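Local coordinates for protein excinuclease ABC, subunit A. (Deinococcus radiodurans, PDB 2VF7) that binds and hydrolyses ATP and binds DNA as a zinc-containing UvrA-family ABC protein, and probably takes part in recognising DNA damage, at residues A[174-179]-A[202-207]; A[168-173]-A[180-185]; A[36-41]-A[445-450]; A[403-408]-A[432-437]; A[325-330]-A[347-352]. The protein carries 1 engineered substitution. All coordinates share one frame; numbering follows the deposited sequence.

Contact 1: residues A[174-179]-A[202-207]; sequences LTIRER and IDVDVP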
# COMPACT_ATOMS: atom_id res chain seq x y z
N LEU A 174 -17.45 46.42 4.85
CA LEU A 174 -17.73 45.59 3.68
C LEU A 174 -19.13 44.96 3.69
O LEU A 174 -19.73 44.73 4.74
CB LEU A 174 -16.63 44.53 3.51
CG LEU A 174 -15.41 44.78 2.60
CD1 LEU A 174 -15.29 46.22 2.10
CD2 LEU A 174 -14.14 44.34 3.28
N THR A 175 -19.65 44.72 2.50
CA THR A 175 -20.90 44.04 2.26
C THR A 175 -20.60 42.53 2.21
O THR A 175 -19.47 42.13 1.93
CB THR A 175 -21.44 44.58 0.91
OG1 THR A 175 -22.69 45.27 1.09
CG2 THR A 175 -21.57 43.50 -0.14
N ILE A 176 -21.60 41.68 2.49
CA ILE A 176 -21.40 40.23 2.34
C ILE A 176 -20.94 39.87 0.90
O ILE A 176 -20.00 39.09 0.72
CB ILE A 176 -22.60 39.38 2.89
CG1 ILE A 176 -22.76 39.53 4.41
CG2 ILE A 176 -22.42 37.91 2.57
CD1 ILE A 176 -24.12 38.93 4.97
N ARG A 177 -21.57 40.45 -0.13
CA ARG A 177 -21.10 40.30 -1.54
C ARG A 177 -19.66 40.84 -1.78
O ARG A 177 -18.96 40.40 -2.72
CB ARG A 177 -22.11 40.96 -2.51
CG ARG A 177 -21.97 40.54 -3.98
CD ARG A 177 -22.97 41.20 -4.94
NE ARG A 177 -24.37 41.11 -4.51
CZ ARG A 177 -25.22 40.15 -4.86
NH1 ARG A 177 -24.83 39.16 -5.67
NH2 ARG A 177 -26.46 40.16 -4.40
N GLU A 178 -19.21 41.79 -0.95
CA GLU A 178 -17.86 42.34 -1.01
C GLU A 178 -16.89 41.48 -0.19
O GLU A 178 -15.81 41.91 0.16
CB GLU A 178 -17.84 43.79 -0.52
CG GLU A 178 -18.39 44.82 -1.53
CD GLU A 178 -18.74 46.17 -0.91
OE1 GLU A 178 -19.28 47.04 -1.64
OE2 GLU A 178 -18.47 46.40 0.30
N ARG A 179 -17.28 40.23 0.08
CA ARG A 179 -16.49 39.29 0.90
C ARG A 179 -16.15 39.80 2.30
O ARG A 179 -15.04 39.59 2.80
CB ARG A 179 -15.24 38.85 0.14
CG ARG A 179 -15.58 38.26 -1.21
CD ARG A 179 -14.49 37.37 -1.73
NE ARG A 179 -14.94 36.63 -2.90
CZ ARG A 179 -15.20 35.32 -2.95
NH1 ARG A 179 -15.05 34.54 -1.89
NH2 ARG A 179 -15.61 34.79 -4.10
N ILE A 202 -31.44 36.92 3.55
CA ILE A 202 -30.52 37.82 4.24
C ILE A 202 -29.95 38.79 3.22
O ILE A 202 -29.76 38.42 2.07
CB ILE A 202 -29.41 37.02 4.98
CG1 ILE A 202 -30.03 36.29 6.19
CG2 ILE A 202 -28.22 37.94 5.41
CD1 ILE A 202 -29.27 35.09 6.65
N ASP A 203 -29.68 40.02 3.67
CA ASP A 203 -29.19 41.11 2.84
C ASP A 203 -27.66 41.11 2.68
O ASP A 203 -26.87 41.36 3.60
CB ASP A 203 -29.69 42.46 3.40
CG ASP A 203 -29.60 43.61 2.39
OD1 ASP A 203 -28.99 43.47 1.31
OD2 ASP A 203 -30.17 44.67 2.71
N VAL A 204 -27.27 40.84 1.45
CA VAL A 204 -25.92 40.57 1.07
C VAL A 204 -25.23 41.86 0.52
O VAL A 204 -24.01 41.92 0.38
CB VAL A 204 -26.03 39.35 0.09
CG1 VAL A 204 -25.24 39.52 -1.21
CG2 VAL A 204 -25.79 38.03 0.84
N ASP A 205 -26.03 42.90 0.29
CA ASP A 205 -25.57 44.16 -0.32
C ASP A 205 -25.72 45.36 0.64
O ASP A 205 -25.94 46.49 0.21
CB ASP A 205 -26.33 44.44 -1.63
CG ASP A 205 -26.22 43.30 -2.61
OD1 ASP A 205 -25.11 43.08 -3.14
OD2 ASP A 205 -27.24 42.62 -2.86
N VAL A 206 -25.54 45.09 1.93
CA VAL A 206 -25.63 46.09 3.02
C VAL A 206 -24.42 45.91 3.92
O VAL A 206 -24.02 44.78 4.18
CB VAL A 206 -26.96 45.87 3.78
CG1 VAL A 206 -26.75 45.67 5.28
CG2 VAL A 206 -27.96 46.98 3.46
N PRO A 207 -23.80 47.00 4.42
CA PRO A 207 -22.57 46.76 5.18
C PRO A 207 -22.78 45.86 6.42
O PRO A 207 -23.85 45.91 7.07
CB PRO A 207 -22.13 48.17 5.59
CG PRO A 207 -22.85 49.08 4.64
CD PRO A 207 -24.13 48.45 4.35
O HOH W 1 -24.34 42.17 3.86
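R177 and D205 meet side-on, with guanidinium and carboxylate nearly coplanar (planes 6° apart). NE of R177 bonds OD1 of D205 at 2.5 Å, and NH2 of R177 bonds OD2 of D205 at 3.0 Å. Each oxygen uses its syn lone pair, and both bonds lie close to the guanidinium plane. The arginine chain bends at chi3 (-51°), which swings NE round to the acid. V204 crosses the arginine chain at about a right angle, with CG1 over one face of the guanidinium, 3.5 Å from NH2 of R177. The same residue takes a straight backbone bond, R177 N to V204 O at 2.9 Å. Segment 174-179 forms a type I beta turn from I176 to R179, and D203 makes an Asx turn by accepting the N of D205 on OD1. Both loops lie in the UvrA DNA-binding domain, one before and one after helix 187-199 in the chain. An alanine in place of R177 would probably leave the D205 carboxylate without its charged mate and CG1 of V204 without its flat cover. I176 and V204 cross at about a right angle, with CG2 of I176 3.8 Å from CG2 of V204. One water joins the backbones: it accepts from I176 N and donates to the carbonyls of D203 and V206. P236 of helix 236-245 touches both partners of the salt bridge, and L197 touches I176.

Contact 2: residues A[168-173]-A[180-185]; sequences MVPDPS and AVAAWP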
# COMPACT_ATOMS: atom_id res chain seq x y z
N MET A 168 -12.51 37.07 12.08
CA MET A 168 -13.18 36.58 10.85
C MET A 168 -13.71 37.64 9.91
O MET A 168 -13.83 37.41 8.71
CB MET A 168 -14.36 35.71 11.25
CG MET A 168 -13.98 34.31 11.54
SD MET A 168 -15.34 33.41 12.26
CE MET A 168 -14.67 31.83 11.93
N VAL A 169 -14.13 38.77 10.47
CA VAL A 169 -14.49 39.95 9.67
C VAL A 169 -13.61 41.13 10.08
O VAL A 169 -13.94 41.89 11.01
CB VAL A 169 -16.04 40.24 9.56
CG1 VAL A 169 -16.86 39.21 10.32
CG2 VAL A 169 -16.40 41.65 9.93
N PRO A 170 -12.45 41.24 9.42
CA PRO A 170 -11.46 42.27 9.73
C PRO A 170 -11.93 43.69 9.35
O PRO A 170 -11.54 44.65 10.03
CB PRO A 170 -10.24 41.86 8.90
CG PRO A 170 -10.55 40.47 8.39
CD PRO A 170 -12.00 40.37 8.31
N ASP A 171 -12.75 43.80 8.31
CA ASP A 171 -13.35 45.06 7.87
C ASP A 171 -14.87 44.94 7.80
O ASP A 171 -15.38 44.35 6.87
CB ASP A 171 -12.80 45.48 6.50
CG ASP A 171 -13.27 46.88 6.05
OD1 ASP A 171 -14.06 47.57 6.75
OD2 ASP A 171 -12.81 47.29 4.95
N PRO A 172 -15.60 45.47 8.81
CA PRO A 172 -17.07 45.46 8.89
C PRO A 172 -17.80 46.53 8.07
O PRO A 172 -19.03 46.58 8.14
CB PRO A 172 -17.35 45.66 10.40
CG PRO A 172 -16.01 45.60 11.06
CD PRO A 172 -15.03 46.05 10.04
N SER A 173 -17.07 47.37 7.33
CA SER A 173 -17.68 48.30 6.35
C SER A 173 -18.11 47.55 5.09
O SER A 173 -19.02 47.98 4.37
CB SER A 173 -16.75 49.47 5.98
OG SER A 173 -15.46 49.04 5.54
N ALA A 180 -17.12 40.45 2.94
CA ALA A 180 -16.97 40.94 4.31
C ALA A 180 -16.57 39.83 5.27
O ALA A 180 -15.74 40.06 6.16
CB ALA A 180 -18.23 41.62 4.81
N VAL A 181 -17.12 38.63 5.09
CA VAL A 181 -16.62 37.50 5.88
C VAL A 181 -15.47 36.76 5.15
O VAL A 181 -15.66 35.78 4.40
CB VAL A 181 -17.76 36.63 6.53
CG1 VAL A 181 -19.03 36.61 5.68
CG2 VAL A 181 -17.28 35.26 6.96
N ALA A 182 -14.28 37.30 5.40
CA ALA A 182 -13.03 36.90 4.74
C ALA A 182 -12.59 35.47 5.06
O ALA A 182 -11.88 34.83 4.25
CB ALA A 182 -11.92 37.88 5.10
N ALA A 183 -13.02 34.99 6.22
CA ALA A 183 -12.74 33.61 6.66
C ALA A 183 -13.40 32.54 5.76
O ALA A 183 -13.06 31.35 5.82
CB ALA A 183 -13.18 33.45 8.09
N TRP A 184 -14.36 32.95 4.94
CA TRP A 184 -14.92 32.02 3.95
C TRP A 184 -13.93 31.77 2.79
O TRP A 184 -13.05 32.59 2.53
CB TRP A 184 -16.28 32.51 3.46
CG TRP A 184 -17.41 31.94 4.23
CD1 TRP A 184 -17.39 30.77 4.97
CD2 TRP A 184 -18.74 32.45 4.33
NE1 TRP A 184 -18.62 30.55 5.52
CE2 TRP A 184 -19.47 31.57 5.16
CE3 TRP A 184 -19.39 33.58 3.80
CZ2 TRP A 184 -20.81 31.78 5.48
CZ3 TRP A 184 -20.72 33.79 4.11
CH2 TRP A 184 -21.42 32.90 4.95
N PRO A 185 -14.08 30.63 2.08
CA PRO A 185 -13.09 30.27 1.07
C PRO A 185 -12.95 31.29 -0.04
O PRO A 185 -13.88 32.06 -0.30
CB PRO A 185 -13.63 28.95 0.51
CG PRO A 185 -14.57 28.44 1.51
CD PRO A 185 -15.16 29.63 2.17
O HOH W 2 -14.13 41.94 6.53
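The end of helix 165-168 packs on a type I beta turn, V181 to W184, where M168 meets A183. CG of M168 lies 3.6 Å from CB of A183, and the rest of the methionine chain runs on extended. V169 is the first residue to leave the helix. Its CB sits 3.4 Å from the carbonyl O of A180. Next to it, CD of P170 touches CB of A182 at 4.1 Å. The chain directions of the two touching parts are 152° apart, so this stretch of the UvrA DNA-binding domain doubles back on itself without a regular ladder of bonds. A water does part of the joining. It accepts from D171 N at 2.9 Å and donates to D171 O at 2.7 Å and to A180 O. D171 also shapes its own loop as an Asx turn: its OD1 takes the N of S173 at 3.1 Å, met from 44° above the carboxylate plane. Within the other segment, CG2 of V181 lies over one face of the W184 ring, offset toward the rim. NE1 of that indole bonds to the carbonyl of S256. V262 of helix 258-268 touches both M168 and A183.

Contact 3: residues A[36-41]-A[445-450]; sequences DALVVF and RRADWL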
# COMPACT_ATOMS: atom_id res chain seq x y z
N ASP A 36 26.77 -9.13 0.38
CA ASP A 36 27.40 -9.33 1.72
C ASP A 36 28.71 -8.56 1.88
O ASP A 36 29.63 -8.99 2.59
CB ASP A 36 27.59 -10.82 2.07
CG ASP A 36 26.30 -11.64 1.91
OD1 ASP A 36 25.32 -11.39 2.64
OD2 ASP A 36 26.27 -12.56 1.06
N ALA A 37 28.78 -7.40 1.25
CA ALA A 37 29.98 -6.58 1.31
C ALA A 37 29.60 -5.10 1.32
O ALA A 37 28.47 -4.75 0.97
CB ALA A 37 30.90 -6.91 0.14
N LEU A 38 30.54 -4.26 1.77
CA LEU A 38 30.46 -2.82 1.62
C LEU A 38 30.91 -2.41 0.22
O LEU A 38 32.11 -2.38 -0.05
CB LEU A 38 31.32 -2.11 2.68
CG LEU A 38 31.47 -0.57 2.60
CD1 LEU A 38 30.12 0.15 2.79
CD2 LEU A 38 32.52 -0.05 3.56
N VAL A 39 29.95 -2.09 -0.65
CA VAL A 39 30.23 -1.66 -2.02
C VAL A 39 30.00 -0.16 -2.13
O VAL A 39 28.93 0.34 -1.79
CB VAL A 39 29.34 -2.39 -3.09
CG1 VAL A 39 29.77 -2.00 -4.50
CG2 VAL A 39 29.43 -3.88 -2.94
N VAL A 40 31.02 0.56 -2.59
CA VAL A 40 30.95 2.02 -2.74
C VAL A 40 30.91 2.39 -4.22
O VAL A 40 31.70 1.88 -4.99
CB VAL A 40 32.11 2.73 -1.97
CG1 VAL A 40 32.08 4.22 -2.18
CG2 VAL A 40 32.03 2.44 -0.48
N PHE A 41 29.97 3.24 -4.60
CA PHE A 41 29.82 3.71 -5.96
C PHE A 41 30.43 5.11 -6.04
O PHE A 41 30.04 5.99 -5.27
CB PHE A 41 28.34 3.72 -6.37
CG PHE A 41 27.72 2.33 -6.43
CD1 PHE A 41 27.54 1.68 -7.64
CD2 PHE A 41 27.33 1.67 -5.26
CE1 PHE A 41 26.97 0.39 -7.70
CE2 PHE A 41 26.79 0.37 -5.30
CZ PHE A 41 26.59 -0.25 -6.53
N ARG A 445 38.34 4.20 0.65
CA ARG A 445 39.54 3.42 1.01
C ARG A 445 39.26 2.15 1.84
O ARG A 445 40.03 1.20 1.80
CB ARG A 445 40.51 4.33 1.77
CG ARG A 445 41.99 4.02 1.58
CD ARG A 445 42.87 5.17 2.16
NE ARG A 445 43.36 6.10 1.14
CZ ARG A 445 43.13 7.41 1.12
NH1 ARG A 445 42.43 8.01 2.08
NH2 ARG A 445 43.63 8.14 0.13
N ARG A 446 38.17 2.12 2.59
CA ARG A 446 37.91 1.00 3.50
C ARG A 446 36.90 -0.03 2.95
O ARG A 446 36.61 -1.05 3.58
CB ARG A 446 37.50 1.52 4.88
CG ARG A 446 38.66 2.20 5.61
CD ARG A 446 39.47 1.22 6.46
NE ARG A 446 38.62 0.68 7.52
CZ ARG A 446 38.59 1.15 8.76
NH1 ARG A 446 39.38 2.16 9.12
NH2 ARG A 446 37.77 0.61 9.65
N ALA A 447 36.38 0.26 1.76
CA ALA A 447 35.35 -0.54 1.14
C ALA A 447 35.88 -1.88 0.61
O ALA A 447 37.03 -1.98 0.19
CB ALA A 447 34.69 0.26 0.01
N ASP A 448 35.02 -2.91 0.64
CA ASP A 448 35.34 -4.24 0.15
C ASP A 448 35.49 -4.22 -1.38
O ASP A 448 36.36 -4.87 -1.94
CB ASP A 448 34.26 -5.25 0.56
CG ASP A 448 34.19 -5.47 2.09
OD1 ASP A 448 33.07 -5.46 2.67
OD2 ASP A 448 35.24 -5.67 2.71
N TRP A 449 34.63 -3.44 -2.04
CA TRP A 449 34.55 -3.38 -3.49
C TRP A 449 34.17 -1.95 -3.89
O TRP A 449 33.53 -1.22 -3.11
CB TRP A 449 33.48 -4.37 -3.95
CG TRP A 449 33.34 -4.67 -5.43
CD1 TRP A 449 32.53 -4.03 -6.32
CD2 TRP A 449 33.95 -5.75 -6.17
NE1 TRP A 449 32.62 -4.61 -7.56
CE2 TRP A 449 33.48 -5.67 -7.49
CE3 TRP A 449 34.87 -6.76 -5.83
CZ2 TRP A 449 33.89 -6.55 -8.49
CZ3 TRP A 449 35.28 -7.63 -6.83
CH2 TRP A 449 34.80 -7.52 -8.14
N LEU A 450 34.56 -1.54 -5.09
CA LEU A 450 34.13 -0.23 -5.58
C LEU A 450 33.79 -0.19 -7.05
O LEU A 450 34.42 -0.84 -7.86
CB LEU A 450 35.14 0.85 -5.16
CG LEU A 450 36.20 1.42 -6.08
CD1 LEU A 450 35.58 2.35 -7.13
CD2 LEU A 450 37.19 2.17 -5.21
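The W449 indole meets V39 at its edge: CD1 of W449 lies 3.9 Å from CG1 of V39, near the ring plane. The two side chains lie side by side and point the same way. Further out, the indole makes an edge-to-face contact with F15, and its NE1 bonds to OG of S467. The other flat group is the D448 carboxylate. Its OD1 accepts the N of L38 at 2.9 Å on the anti side, 16° out of the carboxylate plane. The same oxygen, salt-bridged to K428, is thus gripped by an amide and a charge. L38 O takes two weak bonds, from D448 N and from W449 N. The parallel pairing of V39 with W449 and V40 with L450 includes the firmer bond V40 N to W449 O at 3.1 Å. On the sheet face of V40 and L450, CG2 of V40 presses on CB of A447 at 3.5 Å, tighter than usual. Strand 38-42 leads into the P-loop (Walker A), whose K49 and S47 bind ADP; the V40 side chain stays about 11 Å from the nucleotide. In the sheet, strand 38-42 lies between strands 449-453 and 433-437.

Contact 4: residues A[403-408]-A[432-437]; sequences YVLDEP and NSLFVV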
# COMPACT_ATOMS: atom_id res chain seq x y z
N TYR A 403 21.03 -2.57 1.84
CA TYR A 403 20.86 -1.16 2.22
C TYR A 403 21.50 -0.25 1.19
O TYR A 403 22.67 -0.44 0.83
CB TYR A 403 21.45 -0.90 3.60
CG TYR A 403 20.62 -1.51 4.72
CD1 TYR A 403 21.05 -2.65 5.41
CD2 TYR A 403 19.40 -0.95 5.06
CE1 TYR A 403 20.28 -3.20 6.44
CE2 TYR A 403 18.61 -1.49 6.07
CZ TYR A 403 19.06 -2.61 6.77
OH TYR A 403 18.25 -3.11 7.78
N VAL A 404 20.73 0.71 0.71
CA VAL A 404 21.21 1.68 -0.28
C VAL A 404 21.37 3.08 0.36
O VAL A 404 20.40 3.72 0.75
CB VAL A 404 20.29 1.72 -1.52
CG1 VAL A 404 21.03 2.31 -2.69
CG2 VAL A 404 19.80 0.32 -1.87
N LEU A 405 22.62 3.51 0.50
CA LEU A 405 22.94 4.75 1.20
C LEU A 405 23.49 5.84 0.26
O LEU A 405 24.19 5.55 -0.72
CB LEU A 405 23.89 4.49 2.37
CG LEU A 405 23.48 3.56 3.54
CD1 LEU A 405 24.24 2.24 3.50
CD2 LEU A 405 23.81 4.22 4.86
N ASP A 406 23.17 7.09 0.56
CA ASP A 406 23.65 8.23 -0.25
C ASP A 406 24.42 9.24 0.58
O ASP A 406 23.83 10.15 1.17
CB ASP A 406 22.50 8.92 -0.99
CG ASP A 406 22.95 10.18 -1.71
OD1 ASP A 406 22.62 11.28 -1.22
OD2 ASP A 406 23.66 10.09 -2.75
N GLU A 407 25.74 9.07 0.63
CA GLU A 407 26.64 9.90 1.42
C GLU A 407 26.26 10.00 2.89
O GLU A 407 25.72 11.01 3.34
CB GLU A 407 26.80 11.28 0.80
CG GLU A 407 27.78 11.31 -0.34
CD GLU A 407 28.04 12.71 -0.84
OE1 GLU A 407 27.58 13.03 -1.96
OE2 GLU A 407 28.70 13.49 -0.11
N PRO A 408 26.55 8.94 3.67
CA PRO A 408 26.23 8.93 5.09
C PRO A 408 27.25 9.72 5.92
O PRO A 408 27.07 9.92 7.14
CB PRO A 408 26.27 7.43 5.44
CG PRO A 408 26.54 6.70 4.10
CD PRO A 408 27.19 7.68 3.24
N ASN A 432 23.60 -8.61 5.92
CA ASN A 432 23.15 -7.65 4.89
C ASN A 432 24.24 -7.21 3.91
O ASN A 432 25.42 -7.47 4.12
CB ASN A 432 22.50 -6.42 5.54
CG ASN A 432 21.53 -6.77 6.66
OD1 ASN A 432 20.48 -7.37 6.44
ND2 ASN A 432 21.89 -6.39 7.88
N SER A 433 23.82 -6.54 2.83
CA SER A 433 24.72 -5.97 1.81
C SER A 433 24.52 -4.47 1.76
O SER A 433 23.40 -3.98 1.95
CB SER A 433 24.41 -6.56 0.42
OG SER A 433 24.31 -7.97 0.42
N LEU A 434 25.59 -3.73 1.47
CA LEU A 434 25.54 -2.28 1.51
C LEU A 434 25.98 -1.66 0.19
O LEU A 434 27.09 -1.89 -0.28
CB LEU A 434 26.40 -1.76 2.68
CG LEU A 434 26.06 -2.32 4.07
CD1 LEU A 434 27.32 -2.59 4.85
CD2 LEU A 434 25.17 -1.39 4.82
N PHE A 435 25.09 -0.89 -0.43
CA PHE A 435 25.43 -0.13 -1.63
C PHE A 435 25.51 1.35 -1.23
O PHE A 435 24.50 1.95 -0.86
CB PHE A 435 24.41 -0.34 -2.77
CG PHE A 435 24.38 -1.75 -3.36
CD1 PHE A 435 25.35 -2.70 -3.04
CD2 PHE A 435 23.36 -2.10 -4.26
CE1 PHE A 435 25.29 -3.98 -3.60
CE2 PHE A 435 23.30 -3.38 -4.82
CZ PHE A 435 24.25 -4.32 -4.49
N VAL A 436 26.70 1.92 -1.33
CA VAL A 436 26.96 3.25 -0.79
C VAL A 436 27.53 4.17 -1.85
O VAL A 436 28.63 3.94 -2.31
CB VAL A 436 27.95 3.18 0.38
CG1 VAL A 436 28.27 4.59 0.94
CG2 VAL A 436 27.41 2.26 1.47
N VAL A 437 26.79 5.20 -2.24
CA VAL A 437 27.40 6.27 -3.03
C VAL A 437 28.03 7.29 -2.12
O VAL A 437 27.37 7.90 -1.28
CB VAL A 437 26.47 6.86 -4.16
CG1 VAL A 437 25.06 6.34 -4.08
CG2 VAL A 437 26.53 8.37 -4.23
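CG of L405 stands anti to its carbonyl carbon (chi1 -61°), on the sheet face it shares with L434 and V436. Its CD1 touches CG2 of V436 at 3.8 Å and CD2 of L434 at 4.0 Å. CG of Y403 is likewise anti to its carbonyl carbon (chi1 -72°), and the ring edge meets the N432 amide, with CE1 of Y403 3.8 Å from CG of N432. Ring and amide planes stand 78° apart. The polar ends of this pair are held elsewhere: OH of Y403 bonds to Q393, and ND2 of N432 bonds to the carbonyl of L427. The backbones are joined by a parallel ladder of five bonds. Y403 N gives to S433 O at 2.8 Å and F435 N to Y403 O at 2.8 Å. L405 N to F435 O and V437 N to L405 O follow. E407 N to V437 O at 2.8 Å closes the series, just past the strand. Beyond it, CD of P408 rests on CG1 of V436 at 4.0 Å. The sequence of strand 402-406 and the residues after it is consistent with a Walker B motif. V437, at the strand end, has its side chain about 5 Å from the bound ADP. The strands belong to a beta-alpha-beta unit whose helix 417-428 touches Y403, L434 and P408. On the face of V404 and F435 lies helix 49-69, through F54 and L57.

Contact 5: residues A[325-330]-A[347-352]; sequences RPYAEE and IALQRM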
# COMPACT_ATOMS: atom_id res chain seq x y z
N ARG A 325 20.78 3.98 33.07
CA ARG A 325 21.66 2.81 33.30
C ARG A 325 21.90 2.34 34.76
O ARG A 325 22.16 1.15 34.96
CB ARG A 325 22.98 2.90 32.51
CG ARG A 325 24.07 3.80 33.09
CD ARG A 325 25.45 3.34 32.63
NE ARG A 325 25.59 3.40 31.17
CZ ARG A 325 26.17 4.40 30.51
NH1 ARG A 325 26.67 5.45 31.17
NH2 ARG A 325 26.24 4.37 29.18
N PRO A 326 21.82 3.25 35.76
CA PRO A 326 21.82 2.77 37.14
C PRO A 326 20.68 1.79 37.43
O PRO A 326 20.83 0.91 38.29
CB PRO A 326 21.64 4.05 37.96
CG PRO A 326 21.08 5.04 37.01
CD PRO A 326 21.75 4.72 35.72
N TYR A 327 19.56 1.93 36.73
CA TYR A 327 18.44 1.01 36.86
C TYR A 327 18.72 -0.31 36.13
O TYR A 327 18.23 -1.37 36.53
CB TYR A 327 17.15 1.65 36.34
CG TYR A 327 16.63 2.78 37.21
CD1 TYR A 327 17.30 4.00 37.29
CD2 TYR A 327 15.46 2.63 37.95
CE1 TYR A 327 16.83 5.04 38.09
CE2 TYR A 327 14.97 3.65 38.76
CZ TYR A 327 15.66 4.86 38.82
OH TYR A 327 15.17 5.88 39.61
N ALA A 328 19.52 -0.22 35.07
CA ALA A 328 19.92 -1.38 34.27
C ALA A 328 20.99 -2.22 34.98
O ALA A 328 20.94 -3.46 34.94
CB ALA A 328 20.41 -0.92 32.90
N GLU A 329 21.94 -1.54 35.61
CA GLU A 329 23.05 -2.19 36.30
C GLU A 329 22.72 -2.51 37.77
O GLU A 329 23.60 -2.89 38.55
CB GLU A 329 24.32 -1.33 36.19
CG GLU A 329 24.78 -1.03 34.76
CD GLU A 329 26.01 -0.12 34.69
OE1 GLU A 329 26.20 0.72 35.61
OE2 GLU A 329 26.78 -0.25 33.71
N GLU A 330 21.45 -2.34 38.13
CA GLU A 330 20.92 -2.66 39.46
C GLU A 330 21.60 -1.86 40.58
O GLU A 330 21.99 -2.41 41.61
CB GLU A 330 20.99 -4.18 39.72
CG GLU A 330 20.25 -5.06 38.63
CD GLU A 330 20.77 -6.58 38.78
OE1 GLU A 330 20.77 -7.21 37.63
OE2 GLU A 330 21.02 -7.13 40.06
N ILE A 347 11.35 -6.64 38.51
CA ILE A 347 11.72 -7.66 37.51
C ILE A 347 11.44 -7.18 36.07
O ILE A 347 12.03 -7.70 35.11
CB ILE A 347 10.99 -9.03 37.76
CG1 ILE A 347 10.85 -9.34 39.26
CG2 ILE A 347 11.69 -10.17 37.01
CD1 ILE A 347 12.07 -10.01 39.91
N ALA A 348 10.55 -6.20 35.94
CA ALA A 348 10.22 -5.62 34.63
C ALA A 348 11.04 -4.35 34.37
O ALA A 348 11.42 -4.09 33.23
CB ALA A 348 8.73 -5.33 34.52
N LEU A 349 11.30 -3.58 35.43
CA LEU A 349 12.11 -2.36 35.35
C LEU A 349 13.56 -2.66 34.98
O LEU A 349 14.21 -1.87 34.29
CB LEU A 349 12.03 -1.58 36.66
CG LEU A 349 12.97 -0.38 36.89
CD1 LEU A 349 12.23 0.80 37.53
CD2 LEU A 349 14.20 -0.78 37.72
N GLN A 350 14.06 -3.80 35.45
CA GLN A 350 15.44 -4.20 35.17
C GLN A 350 15.61 -4.52 33.69
O GLN A 350 16.57 -4.03 33.06
CB GLN A 350 15.86 -5.40 36.03
CG GLN A 350 17.39 -5.60 36.16
CD GLN A 350 18.06 -6.22 34.90
OE1 GLN A 350 17.43 -7.08 34.21
NE2 GLN A 350 19.27 -5.74 34.58
N ARG A 351 14.68 -5.31 33.14
CA ARG A 351 14.82 -5.82 31.77
C ARG A 351 14.58 -4.74 30.72
O ARG A 351 15.01 -4.88 29.57
CB ARG A 351 13.91 -7.04 31.53
CG ARG A 351 12.43 -6.74 31.33
CD ARG A 351 11.80 -7.75 30.38
NE ARG A 351 10.64 -7.20 29.69
CZ ARG A 351 10.69 -6.41 28.61
NH1 ARG A 351 11.87 -6.07 28.07
NH2 ARG A 351 9.57 -5.96 28.05
N MET A 352 13.91 -3.66 31.12
CA MET A 352 13.56 -2.57 30.21
C MET A 352 14.63 -1.49 30.17
O MET A 352 15.05 -1.07 29.09
CB MET A 352 12.21 -1.97 30.60
CG MET A 352 11.06 -2.96 30.59
SD MET A 352 9.48 -2.24 31.08
CE MET A 352 8.69 -2.15 29.48
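The carbonyl O of A328 accepts NE2 of Q350 at 2.8 Å, the one clear hydrogen bond between the two segments. It ties the end of helix 317-328 to helix 345-365, which comes next in the chain, so the pair pack as a helix-loop-helix. The donor lies in the carbonyl plane, but the bond is bent, with an N-H...O angle of 137°. The Q350 chain bends at chi2 (-76°), which turns CD, and with it the amide, toward A328. E330 crosses Q350 obliquely: its CG is 3.8 Å from CG of Q350, and its carboxylate is turned 82° from the amide plane. An alanine at Q350 would probably leave the A328 carbonyl without this donor and the E330 chain with less to rest on. Y327 packs on L349, a residue that also touches A127 of helix 116-127. The tyrosine ring meets F304 as well. CD2 of L349 sits at the edge of the Y327 ring, 3.6 Å from CD2 of Y327.

How the contacts relate
Contacts 3 and 4 are buried and share one sheet. Strands 38-42 and 433-437 are neighbours there, joined by F41 N to V436 O at 2.7 Å, and D36 N reaches S433 OG. Parallel backbone ladders and aliphatic packing dominate both, close to the first ADP site. Contacts 1 and 2 lie in the UvrA DNA-binding domain; their centres lie about 54 to 71 Å from those of contacts 3 and 4. They interleave along the chain and touch each other. Both use turns and a bridging water, but partly buried contact 1 adds a salt bridge, while buried contact 2 is mostly apolar. Contact 5 is a surface contact between helices, held by a side-chain amide.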